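Local coordinates for flagella basal body P-ring formation protein FlgA (PDB 3TEE) that takes part in assembling the P-ring of the bacterial flagellum in the periplasm, possibly as a chaperone or modulator of the ring-forming protein, at residues Gln6-Phe11 / Glu37-Met43; Gln71-Val77 / Leu96-Asp102; Ala138-Lys142 / Val188-Ile194; Ala160-Met165 / Arg175-Thr179. All blocks are in the same frame, centred on the assembly; numbering follows the deposited sequence.

Interaction 1: residues Gln6-Phe11 / Glu37-Met43; sequences QLTTWF and EQPAFSM
Trp10 and Phe41 meet where helix 6-11 passes over strand 40-42, the two axes 10.5 Å apart at closest and crossing at -49°. Phe41 fills the space between them. Leu7 sets its CD2 over the centre of one face of the Phe41 ring, 3.7 Å from the ring centroid, while Gln6 CB lies at the ring edge. In turn Phe41 CB sits over the six-membered ring of Trp10, and the Phe41 edge points at the five-membered ring in a T-shaped pair, planes 60° apart. Met43 CG closes on Trp10 CH2 at the indole edge (3.7 Å), and its sulfur makes a Met-aromatic contact with Phe11. At the other end the extended side chain of Gln6 reaches out so that NE2 gives Glu37 O a bond of 2.8 Å, in the amide plane and nearly straight; water 1 links OE1, weakly, to Pro39 O. Phe11 and Leu7 also touch strands 21-26 and 62-79: this is an amphipathic N-terminal helix packed on an antiparallel sheet through an aromatic cluster.

Interaction 2: residues Gln71-Val77 / Leu96-Asp102; sequences QATGNYV and LKRGRLD
Tyr76 and Lys97, Gly74 and Gly99 are the hydrogen-bonded pairs of this antiparallel strand pairing, each joined by two N-H...O=C bonds. Tyr76 has its CG between backbone N and carbonyl carbon (chi1 65°), which swings the ring over the neighbouring strand: Lys97 CB lies above one face, and Gly99 N comes in at the edge, since Gly99, with no side chain, lets the ring edge come this close. The Lys97 chain runs alongside, its CD 3.5 Å from Tyr76 OH, and waters 3 and 4 bind that hydroxyl. On the other face of the sheet Thr73 CG2 presses on the flat guanidinium of Arg98, 3.4 Å from CZ; Asp20 and Glu21 hold the same guanidinium by salt bridges. Beyond Gly99, Leu101 N bonds to Ala72 O, and Asp102 OD1 takes Ala72 N from above its carboxylate plane at 3.1 Å. Arg100 fixes that carboxylate by a side-on grip, NE to OD1 (2.9 Å) and NH2 to OD2 (2.8 Å), both in the guanidinium plane. Gln71 stacks its amide on this guanidinium, planes 25° apart. Strand 62-79 pairs here with strand 94-100; its residues Gln71 and Thr73 also bond to the backbone of 20-23, and Val77 to Val109 and Val130, while Leu104 and Leu110 touch Tyr76.

Interaction 3: residues Ala138-Lys142 / Val188-Ile194; sequences AWRVK and VDSDGNI
The backbones come nearest at Arg140 and Gly192, CA atoms 5.6 Å apart, where an irregular stretch of chain passes the type I beta turn Asp189-Gly192. The Arg140 chain starts anti to its own N (chi1 -177°) and then bends at chi2, which lays the guanidinium over the turn with Gly192 CA beneath the centre of one face. NE donates to Ser190 O at 2.8 Å; the oxygen lies in the guanidinium plane, but the nitrogen stands 51° out of the carbonyl plane. Next along the chain, Val141 CG2 packs on Val188 CG1 at 3.8 Å and on Ile194 CD1, and approaches Gly192 O to 3.5 Å. The turn itself is braced from within: Gly192 N bonds to Asp189 O, and Asp189 OD1 accepts Asn193 N at 2.9 Å. Gly192 has a positive phi of 80°, and with no side chain it lets the guanidinium lie close. Two residues, Arg140 and Val141, lie opposite the single Ala168, a classic beta bulge, which here meets the tight turn of the hairpin between strands 183-188 and 194-197.

Interaction 4: residues Ala160-Met165 / Arg175-Thr179; sequences AEGQAM and RVRMT
Arg175 O receives Met165 N in a nearly straight bond of 2.9 Å, just where strand 157-164 runs out. Next comes Val176, a non-hydrogen-bonded partner of Ala164 that faces inward onto Val147 and Val149; its CG1, anti to the backbone N (chi1 180°), rests on Gly162 CA at 3.6 Å, a close approach that the lack of a side chain there permits. Arg177 forms the hydrogen-bonded pair with Gln163, N to O and O to N both at 2.8 Å. On the outward face Met165 brings CG and SD over Arg177 CB, 3.9 Å from the sulfur, and water 6 bridges Arg177 NH1 to Gln163 OE1, while Gln163 NE2 turns to Gly144 O. Met178, folded at chi2 and chi3, curls its CE back toward Ala160 CB and Glu161 O. Beyond it, water 5 accepts from Thr179 N and donates to Glu161 O. Direct backbone bonds thus carry the hairpin from Arg175 to Arg177 and give way to water at Thr179, while solvent also bridges the polar ends of Gln163 and Arg177.

Interactions 1 and 2 both reach the same antiparallel sheet, their centres about 23 Å apart: the first lays a helix on it through aromatic rings, the second joins two of its strands by backbone bonds, with a salt bridge at the end of one strand. Interactions 3 and 4, centres about 13 Å apart, lie across the chain's centre at the five-stranded mixed sheet, interaction 4 pairing two of its strands and interaction 3 meeting the turn between two others; they touch where Val141 CG1 meets Ala164 CB. Interactions 1 to 3 are partly buried, whereas interaction 4 is a surface contact whose side-chain polar ends meet through water. Interaction 3 instead depends on one arginine and a small valine-isoleucine cluster.

Interaction 1: residues Gln6-Phe11 / Glu37-Met43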
loop_
_atom_site.group_PDB
_atom_site.type_symbol
_atom_site.label_atom_id
_atom_site.label_comp_id
_atom_site.label_asym_id
_atom_site.label_seq_id
_atom_site.Cartn_x
_atom_site.Cartn_y
_atom_site.Cartn_z
ATOM N N GLN A 6 11.426 19.085 23.429
ATOM C CA GLN A 6 9.999 18.979 23.123
ATOM C C GLN A 6 9.786 18.417 21.730
ATOM O O GLN A 6 9.013 17.472 21.584
ATOM C CB GLN A 6 9.333 20.359 23.257
ATOM C CG GLN A 6 9.235 20.848 24.704
ATOM C CD GLN A 6 8.572 22.218 24.802
ATOM O OE1 GLN A 6 8.284 22.852 23.801
ATOM N NE2 GLN A 6 8.343 22.720 26.001
ATOM N N LEU A 7 10.476 18.950 20.719
ATOM C CA LEU A 7 10.370 18.405 19.359
ATOM C C LEU A 7 10.846 16.957 19.298
ATOM O O LEU A 7 10.223 16.171 18.599
ATOM C CB LEU A 7 11.153 19.246 18.324
ATOM C CG LEU A 7 10.533 20.623 17.983
ATOM C CD1 LEU A 7 11.545 21.487 17.279
ATOM C CD2 LEU A 7 9.252 20.471 17.144
ATOM N N THR A 8 11.958 16.618 19.997
ATOM C CA THR A 8 12.487 15.236 20.032
ATOM C C THR A 8 11.439 14.270 20.614
ATOM O O THR A 8 11.190 13.207 20.035
ATOM C CB THR A 8 13.843 15.180 20.774
ATOM O OG1 THR A 8 14.791 15.995 20.053
ATOM C CG2 THR A 8 14.365 13.735 20.931
ATOM N N THR A 9 10.826 14.651 21.743
ATOM C CA THR A 9 9.751 13.866 22.365
ATOM C C THR A 9 8.520 13.815 21.425
ATOM O O THR A 9 7.935 12.745 21.234
ATOM C CB THR A 9 9.412 14.416 23.784
ATOM O OG1 THR A 9 10.544 14.221 24.628
ATOM C CG2 THR A 9 8.191 13.721 24.417
ATOM N N TRP A 10 8.130 14.957 20.839
ATOM C CA TRP A 10 6.964 14.965 19.954
ATOM C C TRP A 10 7.144 14.003 18.755
ATOM O O TRP A 10 6.299 13.121 18.550
ATOM C CB TRP A 10 6.632 16.393 19.496
ATOM C CG TRP A 10 5.325 16.526 18.781
ATOM C CD1 TRP A 10 4.080 16.518 19.337
ATOM C CD2 TRP A 10 5.150 16.860 17.406
ATOM N NE1 TRP A 10 3.129 16.773 18.373
ATOM C CE2 TRP A 10 3.757 16.964 17.171
ATOM C CE3 TRP A 10 6.040 17.061 16.333
ATOM C CZ2 TRP A 10 3.229 17.304 15.920
ATOM C CZ3 TRP A 10 5.510 17.363 15.079
ATOM C CH2 TRP A 10 4.121 17.469 14.885
ATOM N N PHE A 11 8.248 14.124 18.015
ATOM C CA PHE A 11 8.478 13.216 16.877
ATOM C C PHE A 11 8.673 11.780 17.311
ATOM O O PHE A 11 8.214 10.901 16.593
ATOM C CB PHE A 11 9.659 13.663 16.005
ATOM C CG PHE A 11 9.273 14.764 15.049
ATOM C CD1 PHE A 11 8.612 14.471 13.853
ATOM C CD2 PHE A 11 9.605 16.087 15.320
ATOM C CE1 PHE A 11 8.260 15.489 12.962
ATOM C CE2 PHE A 11 9.238 17.109 14.436
ATOM C CZ PHE A 11 8.598 16.797 13.251
ATOM N N GLU A 37 6.183 28.529 26.789
ATOM C CA GLU A 37 6.741 27.370 27.494
ATOM C C GLU A 37 6.342 26.051 26.817
ATOM O O GLU A 37 7.164 25.138 26.718
ATOM C CB GLU A 37 6.188 27.393 28.927
ATOM C CG GLU A 37 6.925 26.548 29.941
ATOM C CD GLU A 37 6.367 26.722 31.340
ATOM O OE1 GLU A 37 6.322 27.875 31.827
ATOM O OE2 GLU A 37 5.954 25.705 31.943
ATOM N N GLN A 38 5.059 25.941 26.401
ATOM C CA GLN A 38 4.538 24.712 25.829
ATOM C C GLN A 38 3.864 25.004 24.466
ATOM O O GLN A 38 2.642 25.056 24.393
ATOM C CB GLN A 38 3.552 24.065 26.842
ATOM C CG GLN A 38 3.185 22.608 26.504
ATOM C CD GLN A 38 1.964 22.107 27.254
ATOM O OE1 GLN A 38 1.443 22.747 28.177
ATOM N NE2 GLN A 38 1.413 21.000 26.794
ATOM N N PRO A 39 4.629 25.240 23.385
ATOM C CA PRO A 39 3.973 25.501 22.090
ATOM C C PRO A 39 3.169 24.309 21.598
ATOM O O PRO A 39 3.493 23.172 21.933
ATOM C CB PRO A 39 5.142 25.782 21.140
ATOM C CG PRO A 39 6.346 25.240 21.808
ATOM C CD PRO A 39 6.107 25.236 23.269
ATOM N N ALA A 40 2.106 24.567 20.831
ATOM C CA ALA A 40 1.341 23.482 20.220
ATOM C C ALA A 40 2.016 23.195 18.867
ATOM O O ALA A 40 2.123 24.094 18.037
ATOM C CB ALA A 40 -0.108 23.912 20.021
ATOM N N PHE A 41 2.465 21.958 18.644
ATOM C CA PHE A 41 3.098 21.556 17.376
ATOM C C PHE A 41 2.108 20.848 16.487
ATOM O O PHE A 41 1.292 20.050 16.964
ATOM C CB PHE A 41 4.271 20.582 17.587
ATOM C CG PHE A 41 5.387 21.118 18.443
ATOM C CD1 PHE A 41 5.972 22.350 18.163
ATOM C CD2 PHE A 41 5.910 20.355 19.484
ATOM C CE1 PHE A 41 7.012 22.843 18.952
ATOM C CE2 PHE A 41 6.946 20.855 20.281
ATOM C CZ PHE A 41 7.486 22.097 20.009
ATOM N N SER A 42 2.207 21.106 15.196
ATOM C CA SER A 42 1.346 20.435 14.208
ATOM C C SER A 42 2.038 20.395 12.864
ATOM O O SER A 42 2.967 21.169 12.588
ATOM C CB SER A 42 -0.016 21.115 14.074
ATOM O OG SER A 42 0.128 22.455 13.644
ATOM N N MET A 43 1.610 19.442 12.050
ATOM C CA MET A 43 2.100 19.283 10.684
ATOM C C MET A 43 0.949 19.180 9.686
ATOM O O MET A 43 -0.189 19.507 10.018
ATOM C CB MET A 43 2.986 18.059 10.598
ATOM C CG MET A 43 4.324 18.257 11.238
ATOM S SD MET A 43 5.428 16.943 10.723
ATOM C CE MET A 43 5.418 17.234 8.961
HETATM O O HOH W 1 5.457 21.844 23.534
#

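Interaction 2: residues Gln71-Val77 / Leu96-Asp102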
loop_
_atom_site.group_PDB
_atom_site.type_symbol
_atom_site.label_atom_id
_atom_site.label_comp_id
_atom_site.label_asym_id
_atom_site.label_seq_id
_atom_site.Cartn_x
_atom_site.Cartn_y
_atom_site.Cartn_z
ATOM N N GLN A 71 15.816 12.568 11.809
ATOM C CA GLN A 71 16.472 11.289 11.490
ATOM C C GLN A 71 15.678 10.209 12.213
ATOM O O GLN A 71 15.503 10.296 13.429
ATOM C CB GLN A 71 17.926 11.286 11.979
ATOM C CG GLN A 71 18.804 12.366 11.352
ATOM C CD GLN A 71 20.253 12.267 11.775
ATOM O OE1 GLN A 71 20.613 11.607 12.755
ATOM N NE2 GLN A 71 21.134 12.881 11.002
ATOM N N ALA A 72 15.135 9.229 11.474
ATOM C CA ALA A 72 14.352 8.162 12.106
ATOM C C ALA A 72 14.915 6.834 11.663
ATOM O O ALA A 72 15.058 6.609 10.458
ATOM C CB ALA A 72 12.868 8.276 11.739
ATOM N N THR A 73 15.348 6.004 12.629
ATOM C CA THR A 73 15.918 4.669 12.348
ATOM C C THR A 73 14.884 3.627 12.770
ATOM O O THR A 73 14.267 3.757 13.825
ATOM C CB THR A 73 17.303 4.467 13.020
ATOM O OG1 THR A 73 18.191 5.481 12.563
ATOM C CG2 THR A 73 17.946 3.110 12.684
ATOM N N GLY A 74 14.670 2.642 11.902
ATOM C CA GLY A 74 13.704 1.587 12.139
ATOM C C GLY A 74 13.754 0.552 11.035
ATOM O O GLY A 74 14.637 0.582 10.167
ATOM N N ASN A 75 12.795 -0.385 11.081
ATOM C CA ASN A 75 12.740 -1.484 10.136
ATOM C C ASN A 75 12.016 -1.134 8.833
ATOM O O ASN A 75 11.098 -0.303 8.787
ATOM C CB ASN A 75 12.151 -2.757 10.806
ATOM C CG ASN A 75 13.089 -3.430 11.801
ATOM O OD1 ASN A 75 14.314 -3.377 11.687
ATOM N ND2 ASN A 75 12.543 -4.127 12.780
ATOM N N TYR A 76 12.495 -1.734 7.754
ATOM C CA TYR A 76 11.888 -1.594 6.436
ATOM C C TYR A 76 12.115 -2.930 5.721
ATOM O O TYR A 76 12.952 -3.727 6.146
ATOM C CB TYR A 76 12.484 -0.409 5.652
ATOM C CG TYR A 76 13.943 -0.556 5.298
ATOM C CD1 TYR A 76 14.331 -1.106 4.075
ATOM C CD2 TYR A 76 14.941 -0.138 6.177
ATOM C CE1 TYR A 76 15.674 -1.212 3.728
ATOM C CE2 TYR A 76 16.285 -0.283 5.860
ATOM C CZ TYR A 76 16.644 -0.822 4.632
ATOM O OH TYR A 76 17.954 -0.938 4.295
ATOM N N VAL A 77 11.363 -3.162 4.669
ATOM C CA VAL A 77 11.434 -4.410 3.923
ATOM C C VAL A 77 12.509 -4.253 2.846
ATOM O O VAL A 77 12.461 -3.308 2.060
ATOM C CB VAL A 77 10.033 -4.823 3.363
ATOM C CG1 VAL A 77 10.108 -6.150 2.590
ATOM C CG2 VAL A 77 8.998 -4.925 4.500
ATOM N N LEU A 96 13.230 -7.929 6.933
ATOM C CA LEU A 96 13.276 -6.645 7.623
ATOM C C LEU A 96 14.717 -6.321 7.902
ATOM O O LEU A 96 15.456 -7.154 8.421
ATOM C CB LEU A 96 12.490 -6.718 8.940
ATOM C CG LEU A 96 10.972 -6.729 8.883
ATOM C CD1 LEU A 96 10.432 -6.768 10.292
ATOM C CD2 LEU A 96 10.396 -5.448 8.221
ATOM N N LYS A 97 15.122 -5.109 7.530
ATOM C CA LYS A 97 16.434 -4.558 7.713
ATOM C C LYS A 97 16.262 -3.281 8.546
ATOM O O LYS A 97 15.235 -2.594 8.427
ATOM C CB LYS A 97 16.988 -4.221 6.324
ATOM C CG LYS A 97 18.482 -4.096 6.268
ATOM C CD LYS A 97 18.984 -4.288 4.845
ATOM C CE LYS A 97 20.483 -4.114 4.780
ATOM N NZ LYS A 97 20.999 -4.294 3.399
ATOM N N ARG A 98 17.257 -2.956 9.371
ATOM C CA ARG A 98 17.242 -1.747 10.198
ATOM C C ARG A 98 18.024 -0.664 9.465
ATOM O O ARG A 98 19.137 -0.910 8.997
ATOM C CB ARG A 98 17.891 -2.019 11.579
ATOM C CG ARG A 98 17.939 -0.765 12.501
ATOM C CD ARG A 98 18.857 -0.913 13.747
ATOM N NE ARG A 98 18.907 0.309 14.589
ATOM C CZ ARG A 98 17.851 0.786 15.232
ATOM N NH1 ARG A 98 17.945 1.904 15.942
ATOM N NH2 ARG A 98 16.677 0.180 15.131
ATOM N N GLY A 99 17.439 0.525 9.342
ATOM C CA GLY A 99 18.144 1.600 8.662
ATOM C C GLY A 99 17.476 2.942 8.860
ATOM O O GLY A 99 16.408 3.036 9.483
ATOM N N ARG A 100 18.085 3.969 8.275
ATOM C CA ARG A 100 17.589 5.336 8.300
ATOM C C ARG A 100 16.388 5.482 7.337
ATOM O O ARG A 100 16.542 5.539 6.098
ATOM C CB ARG A 100 18.744 6.299 7.977
ATOM C CG ARG A 100 19.688 6.550 9.168
ATOM C CD ARG A 100 19.146 7.620 10.144
ATOM N NE ARG A 100 18.993 8.900 9.449
ATOM C CZ ARG A 100 19.995 9.735 9.186
ATOM N NH1 ARG A 100 21.220 9.477 9.633
ATOM N NH2 ARG A 100 19.776 10.843 8.499
ATOM N N LEU A 101 15.171 5.480 7.916
ATOM C CA LEU A 101 13.910 5.611 7.154
ATOM C C LEU A 101 13.884 6.864 6.303
ATOM O O LEU A 101 13.363 6.838 5.196
ATOM C CB LEU A 101 12.683 5.597 8.099
ATOM C CG LEU A 101 12.610 4.427 9.087
ATOM C CD1 LEU A 101 11.391 4.587 10.005
ATOM C CD2 LEU A 101 12.577 3.069 8.369
ATOM N N ASP A 102 14.473 7.948 6.810
ATOM C CA ASP A 102 14.523 9.241 6.127
ATOM C C ASP A 102 15.494 9.206 4.941
ATOM O O ASP A 102 15.527 10.155 4.163
ATOM C CB ASP A 102 14.888 10.382 7.108
ATOM C CG ASP A 102 16.195 10.139 7.828
ATOM O OD1 ASP A 102 16.266 9.150 8.629
ATOM O OD2 ASP A 102 17.159 10.920 7.598
HETATM O O HOH W 2 15.041 -1.767 13.810
HETATM O O HOH W 3 19.029 -1.793 2.033
HETATM O O HOH W 4 20.108 -0.590 5.979
#

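Interaction 3: residues Ala138-Lys142 / Val188-Ile194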
loop_
_atom_site.group_PDB
_atom_site.type_symbol
_atom_site.label_atom_id
_atom_site.label_comp_id
_atom_site.label_asym_id
_atom_site.label_seq_id
_atom_site.Cartn_x
_atom_site.Cartn_y
_atom_site.Cartn_z
ATOM N N ALA A 138 -0.544 -10.637 -6.350
ATOM C CA ALA A 138 -0.508 -11.859 -7.148
ATOM C C ALA A 138 -1.793 -11.995 -7.985
ATOM O O ALA A 138 -2.821 -11.404 -7.641
ATOM C CB ALA A 138 -0.363 -13.070 -6.239
ATOM N N TRP A 139 -1.729 -12.754 -9.080
ATOM C CA TRP A 139 -2.923 -12.973 -9.896
ATOM C C TRP A 139 -3.728 -14.112 -9.286
ATOM O O TRP A 139 -3.231 -15.238 -9.216
ATOM C CB TRP A 139 -2.564 -13.310 -11.346
ATOM C CG TRP A 139 -1.726 -12.301 -12.086
ATOM C CD1 TRP A 139 -0.693 -12.574 -12.931
ATOM C CD2 TRP A 139 -1.927 -10.877 -12.141
ATOM N NE1 TRP A 139 -0.238 -11.414 -13.513
ATOM C CE2 TRP A 139 -0.968 -10.356 -13.035
ATOM C CE3 TRP A 139 -2.847 -9.996 -11.547
ATOM C CZ2 TRP A 139 -0.899 -8.993 -13.348
ATOM C CZ3 TRP A 139 -2.761 -8.638 -11.835
ATOM C CH2 TRP A 139 -1.779 -8.146 -12.708
ATOM N N ARG A 140 -4.951 -13.830 -8.816
ATOM C CA ARG A 140 -5.830 -14.883 -8.291
ATOM C C ARG A 140 -6.382 -15.649 -9.500
ATOM O O ARG A 140 -6.530 -16.873 -9.461
ATOM C CB ARG A 140 -6.973 -14.284 -7.437
ATOM C CG ARG A 140 -7.911 -15.312 -6.780
ATOM C CD ARG A 140 -7.213 -16.213 -5.772
ATOM N NE ARG A 140 -7.985 -17.416 -5.439
ATOM C CZ ARG A 140 -7.915 -18.570 -6.098
ATOM N NH1 ARG A 140 -7.135 -18.687 -7.164
ATOM N NH2 ARG A 140 -8.634 -19.609 -5.702
ATOM N N VAL A 141 -6.611 -14.916 -10.597
ATOM C CA VAL A 141 -7.098 -15.463 -11.849
ATOM C C VAL A 141 -6.053 -15.158 -12.925
ATOM O O VAL A 141 -5.597 -14.020 -13.033
ATOM C CB VAL A 141 -8.513 -14.878 -12.153
ATOM C CG1 VAL A 141 -8.854 -14.936 -13.625
ATOM C CG2 VAL A 141 -9.583 -15.570 -11.316
ATOM N N LYS A 142 -5.651 -16.178 -13.685
ATOM C CA LYS A 142 -4.676 -16.016 -14.768
ATOM C C LYS A 142 -5.322 -16.226 -16.130
ATOM O O LYS A 142 -6.234 -17.032 -16.237
ATOM C CB LYS A 142 -3.478 -16.969 -14.590
ATOM C CG LYS A 142 -2.673 -16.694 -13.308
ATOM C CD LYS A 142 -1.641 -17.779 -13.049
ATOM C CE LYS A 142 -0.903 -17.534 -11.752
ATOM N NZ LYS A 142 -0.046 -18.688 -11.374
ATOM N N VAL A 188 -13.118 -10.395 -9.378
ATOM C CA VAL A 188 -12.479 -11.603 -8.837
ATOM C C VAL A 188 -12.644 -11.632 -7.294
ATOM O O VAL A 188 -12.388 -10.624 -6.634
ATOM C CB VAL A 188 -10.983 -11.725 -9.243
ATOM C CG1 VAL A 188 -10.342 -12.970 -8.635
ATOM C CG2 VAL A 188 -10.830 -11.747 -10.758
ATOM N N ASP A 189 -13.079 -12.778 -6.741
ATOM C CA ASP A 189 -13.194 -12.948 -5.294
ATOM C C ASP A 189 -12.026 -13.825 -4.794
ATOM O O ASP A 189 -11.273 -14.361 -5.622
ATOM C CB ASP A 189 -14.593 -13.463 -4.862
ATOM C CG ASP A 189 -14.976 -14.900 -5.185
ATOM O OD1 ASP A 189 -14.081 -15.696 -5.545
ATOM O OD2 ASP A 189 -16.174 -15.238 -5.048
ATOM N N SER A 190 -11.889 -13.985 -3.455
ATOM C CA SER A 190 -10.809 -14.770 -2.827
ATOM C C SER A 190 -10.734 -16.238 -3.289
ATOM O O SER A 190 -9.649 -16.825 -3.253
ATOM C CB SER A 190 -10.890 -14.678 -1.308
ATOM O OG SER A 190 -12.115 -15.204 -0.823
ATOM N N ASP A 191 -11.867 -16.808 -3.761
ATOM C CA ASP A 191 -11.944 -18.189 -4.256
ATOM C C ASP A 191 -11.612 -18.339 -5.750
ATOM O O ASP A 191 -11.646 -19.458 -6.279
ATOM C CB ASP A 191 -13.327 -18.793 -3.950
ATOM C CG ASP A 191 -13.523 -19.141 -2.490
ATOM O OD1 ASP A 191 -12.864 -20.093 -2.012
ATOM O OD2 ASP A 191 -14.340 -18.464 -1.824
ATOM N N GLY A 192 -11.266 -17.228 -6.404
ATOM C CA GLY A 192 -10.947 -17.219 -7.828
ATOM C C GLY A 192 -12.183 -17.222 -8.714
ATOM O O GLY A 192 -12.092 -17.538 -9.903
ATOM N N ASN A 193 -13.355 -16.889 -8.132
ATOM C CA ASN A 193 -14.618 -16.809 -8.867
ATOM C C ASN A 193 -14.780 -15.392 -9.405
ATOM O O ASN A 193 -14.224 -14.446 -8.844
ATOM C CB ASN A 193 -15.817 -17.134 -7.956
ATOM C CG ASN A 193 -15.806 -18.498 -7.306
ATOM O OD1 ASN A 193 -15.454 -19.517 -7.917
ATOM N ND2 ASN A 193 -16.268 -18.550 -6.065
ATOM N N ILE A 194 -15.577 -15.245 -10.463
ATOM C CA ILE A 194 -15.870 -13.959 -11.075
ATOM C C ILE A 194 -17.297 -13.603 -10.677
ATOM O O ILE A 194 -18.235 -14.309 -11.058
ATOM C CB ILE A 194 -15.687 -14.069 -12.612
ATOM C CG1 ILE A 194 -14.291 -14.646 -13.017
ATOM C CG2 ILE A 194 -16.097 -12.783 -13.353
ATOM C CD1 ILE A 194 -13.074 -14.083 -12.435
#

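Interaction 4: residues Ala160-Met165 / Arg175-Thr179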
loop_
_atom_site.group_PDB
_atom_site.type_symbol
_atom_site.label_atom_id
_atom_site.label_comp_id
_atom_site.label_asym_id
_atom_site.label_seq_id
_atom_site.Cartn_x
_atom_site.Cartn_y
_atom_site.Cartn_z
ATOM N N ALA A 160 -21.897 -20.181 -14.059
ATOM C CA ALA A 160 -21.426 -20.639 -15.361
ATOM C C ALA A 160 -19.910 -20.713 -15.438
ATOM O O ALA A 160 -19.215 -19.989 -14.724
ATOM C CB ALA A 160 -21.984 -19.755 -16.460
ATOM N N GLU A 161 -19.403 -21.637 -16.255
ATOM C CA GLU A 161 -17.966 -21.848 -16.419
ATOM C C GLU A 161 -17.517 -21.083 -17.643
ATOM O O GLU A 161 -18.261 -20.960 -18.619
ATOM C CB GLU A 161 -17.606 -23.340 -16.619
ATOM C CG GLU A 161 -18.532 -24.371 -15.987
ATOM C CD GLU A 161 -18.181 -25.815 -16.301
ATOM O OE1 GLU A 161 -17.973 -26.594 -15.342
ATOM O OE2 GLU A 161 -18.115 -26.169 -17.502
ATOM N N GLY A 162 -16.302 -20.581 -17.579
ATOM C CA GLY A 162 -15.689 -19.855 -18.673
ATOM C C GLY A 162 -14.185 -19.832 -18.546
ATOM O O GLY A 162 -13.628 -20.418 -17.619
ATOM N N GLN A 163 -13.524 -19.163 -19.483
ATOM C CA GLN A 163 -12.068 -19.055 -19.493
ATOM C C GLN A 163 -11.672 -17.610 -19.262
ATOM O O GLN A 163 -12.138 -16.725 -19.980
ATOM C CB GLN A 163 -11.535 -19.569 -20.837
ATOM C CG GLN A 163 -10.069 -19.947 -20.851
ATOM C CD GLN A 163 -9.646 -20.485 -22.200
ATOM O OE1 GLN A 163 -10.314 -20.282 -23.221
ATOM N NE2 GLN A 163 -8.511 -21.168 -22.241
ATOM N N ALA A 164 -10.843 -17.355 -18.233
ATOM C CA ALA A 164 -10.370 -16.006 -17.949
ATOM C C ALA A 164 -9.575 -15.513 -19.148
ATOM O O ALA A 164 -8.741 -16.247 -19.694
ATOM C CB ALA A 164 -9.495 -16.000 -16.716
ATOM N N MET A 165 -9.885 -14.312 -19.599
ATOM C CA MET A 165 -9.184 -13.747 -20.748
ATOM C C MET A 165 -7.992 -12.870 -20.333
ATOM O O MET A 165 -7.130 -12.587 -21.158
ATOM C CB MET A 165 -10.165 -12.963 -21.603
ATOM C CG MET A 165 -11.188 -13.861 -22.256
ATOM S SD MET A 165 -12.214 -12.877 -23.315
ATOM C CE MET A 165 -11.134 -12.697 -24.732
ATOM N N ARG A 175 -12.364 -10.440 -17.412
ATOM C CA ARG A 175 -13.216 -10.745 -18.546
ATOM C C ARG A 175 -13.116 -12.248 -18.704
ATOM O O ARG A 175 -12.062 -12.844 -18.443
ATOM C CB ARG A 175 -12.787 -9.990 -19.818
ATOM C CG ARG A 175 -12.906 -8.467 -19.679
ATOM C CD ARG A 175 -12.371 -7.695 -20.883
ATOM N NE ARG A 175 -11.181 -8.298 -21.503
ATOM C CZ ARG A 175 -9.924 -8.093 -21.112
ATOM N NH1 ARG A 175 -9.661 -7.297 -20.079
ATOM N NH2 ARG A 175 -8.921 -8.689 -21.748
ATOM N N VAL A 176 -14.246 -12.866 -19.002
ATOM C CA VAL A 176 -14.361 -14.315 -19.071
ATOM C C VAL A 176 -15.042 -14.696 -20.364
ATOM O O VAL A 176 -16.161 -14.245 -20.637
ATOM C CB VAL A 176 -15.154 -14.864 -17.836
ATOM C CG1 VAL A 176 -15.288 -16.377 -17.890
ATOM C CG2 VAL A 176 -14.529 -14.427 -16.514
ATOM N N ARG A 177 -14.390 -15.560 -21.143
ATOM C CA ARG A 177 -15.007 -16.046 -22.360
ATOM C C ARG A 177 -15.838 -17.288 -22.003
ATOM O O ARG A 177 -15.313 -18.263 -21.462
ATOM C CB ARG A 177 -13.933 -16.357 -23.416
ATOM C CG ARG A 177 -14.482 -16.855 -24.735
ATOM C CD ARG A 177 -13.354 -17.331 -25.652
ATOM N NE ARG A 177 -13.937 -17.713 -26.934
ATOM C CZ ARG A 177 -14.473 -18.900 -27.196
ATOM N NH1 ARG A 177 -14.412 -19.881 -26.302
ATOM N NH2 ARG A 177 -15.046 -19.125 -28.363
ATOM N N MET A 178 -17.140 -17.224 -22.266
ATOM C CA MET A 178 -18.053 -18.359 -22.093
ATOM C C MET A 178 -17.822 -19.318 -23.272
ATOM O O MET A 178 -17.250 -18.913 -24.294
ATOM C CB MET A 178 -19.524 -17.888 -22.048
ATOM C CG MET A 178 -19.765 -16.770 -21.038
ATOM S SD MET A 178 -19.011 -17.089 -19.428
ATOM C CE MET A 178 -20.299 -17.928 -18.693
ATOM N N THR A 179 -18.263 -20.578 -23.137
ATOM C CA THR A 179 -18.069 -21.619 -24.151
ATOM C C THR A 179 -18.484 -21.239 -25.586
ATOM O O THR A 179 -17.795 -21.624 -26.530
ATOM C CB THR A 179 -18.556 -22.993 -23.644
ATOM O OG1 THR A 179 -18.061 -24.012 -24.516
ATOM C CG2 THR A 179 -20.082 -23.081 -23.523
HETATM O O HOH W 5 -19.895 -21.328 -20.653
HETATM O O HOH W 6 -13.249 -20.129 -23.811
#